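Local atomic coordinates of uncharacterized protein (Bacteroides ovatus CL02T12C04, PDB entry 6PTM), a protein that probably acts as a GH42-family exo-carrageenase, hydrolysing carrageenan chains from their ends. Residues P210-E218 against G273-Y283. Numbering follows the deposited sequence.
Sequences PKVINELQE and GTVPYMAGKQY
The Y277 ring meets helix 210-218 obliquely: L216 CB lies 3.9 Å from Y277 CG, Q217 CG 3.7 Å from Y277 CE1, and I213 CD1 4.1 Å from Y277 CE2. At the edge of this ring, in its plane, are the carbonyl oxygens of G273 and T274. One face of the Y283 ring carries K281 CB, offset toward the rim, and a water sits in plane at its edge. Q217 runs beside Y277, pointing the same way, but its amide is turned 72° from the ring. The side-chain bases pack too, L216 CB 3.7 Å from Y277 CB. Beyond CG, the L216 methyls take different partners: CD1 packs 3.9 Å from T274 CB, while CD2 reaches Y283 OH at 3.7 Å and touches M278. Segments 210-218 and 273-278 run nearly parallel (12°); helix 210-218 follows strand 192-197 and helix 261-278 the adjacent parallel strand 225-230, consistent with the (beta/alpha)8 barrel of GH42 enzymes. L216, T274 and M278 also touch strand 192-197. Replacing Y277 with alanine removes the ring, which is likely to leave I213 and Q217 without their partner. No hydrogen bond joins the segments directly; the water is hydrogen-bonded to L216 O (2.7 Å), K281 NZ and Y283 OH, while K281 NZ grips Y277 O nearly along the C=O axis.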
loop_
_atom_site.group_PDB
_atom_site.type_symbol
_atom_site.label_atom_id
_atom_site.label_comp_id
_atom_site.label_asym_id
_atom_site.label_seq_id
_atom_site.Cartn_x
_atom_site.Cartn_y
_atom_site.Cartn_z
ATOM N N PRO A 210 29.096 -19.794 3.814
ATOM C CA PRO A 210 28.724 -20.950 4.643
ATOM C C PRO A 210 27.668 -20.699 5.728
ATOM O O PRO A 210 26.887 -21.584 5.933
ATOM C CB PRO A 210 30.064 -21.355 5.271
ATOM C CG PRO A 210 31.025 -21.069 4.137
ATOM C CD PRO A 210 30.550 -19.694 3.652
ATOM N N LYS A 211 27.649 -19.515 6.339
ATOM C CA LYS A 211 26.667 -19.130 7.388
ATOM C C LYS A 211 25.262 -19.182 6.784
ATOM O O LYS A 211 24.322 -19.638 7.480
ATOM C CB LYS A 211 26.991 -17.734 7.935
ATOM C CG LYS A 211 26.093 -17.237 9.065
ATOM C CD LYS A 211 26.449 -15.830 9.578
ATOM C CE LYS A 211 25.882 -15.487 10.947
ATOM N N VAL A 212 25.130 -18.808 5.510
ATOM C CA VAL A 212 23.813 -18.762 4.819
ATOM C C VAL A 212 23.399 -20.194 4.458
ATOM O O VAL A 212 22.247 -20.598 4.710
ATOM C CB VAL A 212 23.880 -17.824 3.588
ATOM C CG1 VAL A 212 22.613 -17.902 2.776
ATOM C CG2 VAL A 212 24.133 -16.397 4.004
ATOM N N ILE A 213 24.313 -20.986 3.898
ATOM C CA ILE A 213 24.010 -22.420 3.620
ATOM C C ILE A 213 23.553 -23.120 4.912
ATOM O O ILE A 213 22.560 -23.877 4.855
ATOM C CB ILE A 213 25.216 -23.127 2.987
ATOM C CG1 ILE A 213 25.705 -22.431 1.712
ATOM C CG2 ILE A 213 24.911 -24.586 2.733
ATOM C CD1 ILE A 213 24.637 -22.331 0.651
ATOM N N ASN A 214 24.293 -22.952 6.015
ATOM C CA ASN A 214 23.974 -23.611 7.304
ATOM C C ASN A 214 22.553 -23.231 7.730
ATOM O O ASN A 214 21.786 -24.149 8.136
ATOM C CB ASN A 214 24.973 -23.230 8.398
ATOM C CG ASN A 214 26.299 -23.944 8.217
ATOM O OD1 ASN A 214 26.336 -24.993 7.607
ATOM N ND2 ASN A 214 27.376 -23.431 8.793
ATOM N N GLU A 215 22.202 -21.949 7.627
ATOM C CA GLU A 215 20.865 -21.480 8.057
ATOM C C GLU A 215 19.816 -22.161 7.190
ATOM O O GLU A 215 18.869 -22.751 7.745
ATOM C CB GLU A 215 20.791 -19.968 7.975
ATOM C CG GLU A 215 19.827 -19.396 8.981
ATOM C CD GLU A 215 19.598 -17.910 8.787
ATOM O OE1 GLU A 215 20.561 -17.188 8.370
ATOM O OE2 GLU A 215 18.457 -17.487 9.007
ATOM N N LEU A 216 20.001 -22.147 5.874
ATOM C CA LEU A 216 18.975 -22.687 4.941
ATOM C C LEU A 216 18.848 -24.202 5.102
ATOM O O LEU A 216 17.748 -24.713 4.925
ATOM C CB LEU A 216 19.334 -22.325 3.500
ATOM C CG LEU A 216 19.127 -20.857 3.162
ATOM C CD1 LEU A 216 19.730 -20.555 1.817
ATOM C CD2 LEU A 216 17.646 -20.506 3.202
ATOM N N GLN A 217 19.933 -24.911 5.406
ATOM C CA GLN A 217 19.866 -26.395 5.556
ATOM C C GLN A 217 19.042 -26.725 6.795
ATOM O O GLN A 217 18.373 -27.743 6.759
ATOM C CB GLN A 217 21.257 -27.021 5.695
ATOM C CG GLN A 217 22.004 -27.080 4.375
ATOM C CD GLN A 217 23.381 -27.670 4.516
ATOM O OE1 GLN A 217 23.977 -27.651 5.583
ATOM N NE2 GLN A 217 23.882 -28.211 3.429
ATOM N N GLU A 218 19.170 -25.920 7.850
ATOM C CA GLU A 218 18.546 -26.160 9.178
ATOM C C GLU A 218 17.129 -25.571 9.240
ATOM O O GLU A 218 16.350 -26.013 10.069
ATOM C CB GLU A 218 19.349 -25.496 10.287
ATOM C CG GLU A 218 20.634 -26.219 10.614
ATOM C CD GLU A 218 21.088 -25.908 12.024
ATOM O OE1 GLU A 218 21.710 -24.838 12.232
ATOM O OE2 GLU A 218 20.756 -26.713 12.912
ATOM N N GLY A 273 22.287 -20.490 -5.653
ATOM C CA GLY A 273 22.957 -21.111 -4.502
ATOM C C GLY A 273 22.076 -21.142 -3.266
ATOM O O GLY A 273 22.486 -21.802 -2.277
ATOM N N THR A 274 20.912 -20.473 -3.302
ATOM C CA THR A 274 20.053 -20.300 -2.111
ATOM C C THR A 274 18.650 -20.839 -2.383
ATOM O O THR A 274 18.155 -21.592 -1.550
ATOM C CB THR A 274 20.024 -18.834 -1.647
ATOM O OG1 THR A 274 19.495 -17.999 -2.689
ATOM C CG2 THR A 274 21.401 -18.361 -1.231
ATOM N N VAL A 275 18.016 -20.443 -3.485
ATOM C CA VAL A 275 16.566 -20.706 -3.692
ATOM C C VAL A 275 16.276 -22.201 -3.720
ATOM O O VAL A 275 15.237 -22.570 -3.188
ATOM C CB VAL A 275 16.011 -19.914 -4.897
ATOM C CG1 VAL A 275 14.658 -20.398 -5.373
ATOM C CG2 VAL A 275 15.954 -18.453 -4.538
ATOM N N PRO A 276 17.133 -23.137 -4.213
ATOM C CA PRO A 276 16.824 -24.566 -4.095
ATOM C C PRO A 276 16.508 -25.064 -2.672
ATOM O O PRO A 276 15.768 -25.979 -2.544
ATOM C CB PRO A 276 18.095 -25.245 -4.635
ATOM C CG PRO A 276 18.564 -24.253 -5.676
ATOM C CD PRO A 276 18.376 -22.917 -4.977
ATOM N N TYR A 277 17.045 -24.432 -1.640
ATOM C CA TYR A 277 16.777 -24.789 -0.229
ATOM C C TYR A 277 15.409 -24.266 0.224
ATOM O O TYR A 277 14.872 -24.809 1.206
ATOM C CB TYR A 277 17.863 -24.209 0.668
ATOM C CG TYR A 277 19.211 -24.859 0.513
ATOM C CD1 TYR A 277 19.478 -26.098 1.064
ATOM C CD2 TYR A 277 20.226 -24.227 -0.177
ATOM C CE1 TYR A 277 20.737 -26.676 0.959
ATOM C CE2 TYR A 277 21.486 -24.792 -0.305
ATOM C CZ TYR A 277 21.752 -26.025 0.278
ATOM O OH TYR A 277 23.004 -26.579 0.133
ATOM N N MET A 278 14.866 -23.251 -0.453
ATOM C CA MET A 278 13.667 -22.510 0.007
ATOM C C MET A 278 12.442 -23.009 -0.765
ATOM O O MET A 278 11.306 -22.711 -0.303
ATOM C CB MET A 278 13.766 -21.006 -0.270
ATOM C CG MET A 278 15.023 -20.383 0.184
ATOM S SD MET A 278 14.990 -18.590 -0.088
ATOM C CE MET A 278 16.742 -18.244 -0.077
ATOM N N ALA A 279 12.639 -23.670 -1.915
ATOM C CA ALA A 279 11.575 -23.839 -2.931
ATOM C C ALA A 279 10.409 -24.623 -2.322
ATOM O O ALA A 279 10.647 -25.696 -1.717
ATOM C CB ALA A 279 12.104 -24.513 -4.174
ATOM N N GLY A 280 9.201 -24.059 -2.393
ATOM C CA GLY A 280 7.965 -24.738 -1.976
ATOM C C GLY A 280 7.719 -24.587 -0.491
ATOM O O GLY A 280 6.678 -25.045 -0.020
ATOM N N LYS A 281 8.643 -24.001 0.261
ATOM C CA LYS A 281 8.534 -24.033 1.738
ATOM C C LYS A 281 7.502 -23.000 2.197
ATOM O O LYS A 281 7.360 -21.922 1.548
ATOM C CB LYS A 281 9.919 -23.888 2.359
ATOM C CG LYS A 281 10.758 -25.123 2.030
ATOM C CD LYS A 281 11.969 -25.360 2.864
ATOM C CE LYS A 281 12.640 -26.666 2.484
ATOM N NZ LYS A 281 13.948 -26.749 3.172
ATOM N N GLN A 282 6.849 -23.288 3.313
ATOM C CA GLN A 282 5.794 -22.405 3.857
ATOM C C GLN A 282 6.386 -20.997 4.075
ATOM O O GLN A 282 5.610 -20.029 3.863
ATOM C CB GLN A 282 5.174 -23.066 5.088
ATOM C CG GLN A 282 4.112 -22.207 5.792
ATOM C CD GLN A 282 2.798 -22.058 5.053
ATOM O OE1 GLN A 282 2.657 -22.491 3.900
ATOM N NE2 GLN A 282 1.834 -21.396 5.697
ATOM N N TYR A 283 7.695 -20.840 4.394
ATOM C CA TYR A 283 8.290 -19.508 4.716
ATOM C C TYR A 283 8.485 -18.665 3.443
ATOM O O TYR A 283 8.876 -17.503 3.573
ATOM C CB TYR A 283 9.542 -19.606 5.601
ATOM C CG TYR A 283 10.777 -20.237 4.999
ATOM C CD1 TYR A 283 11.561 -19.553 4.077
ATOM C CD2 TYR A 283 11.183 -21.511 5.373
ATOM C CE1 TYR A 283 12.701 -20.125 3.512
ATOM C CE2 TYR A 283 12.327 -22.095 4.832
ATOM C CZ TYR A 283 13.099 -21.389 3.913
ATOM O OH TYR A 283 14.214 -21.948 3.372
HETATM O O HOH W 1 15.076 -24.258 4.529
#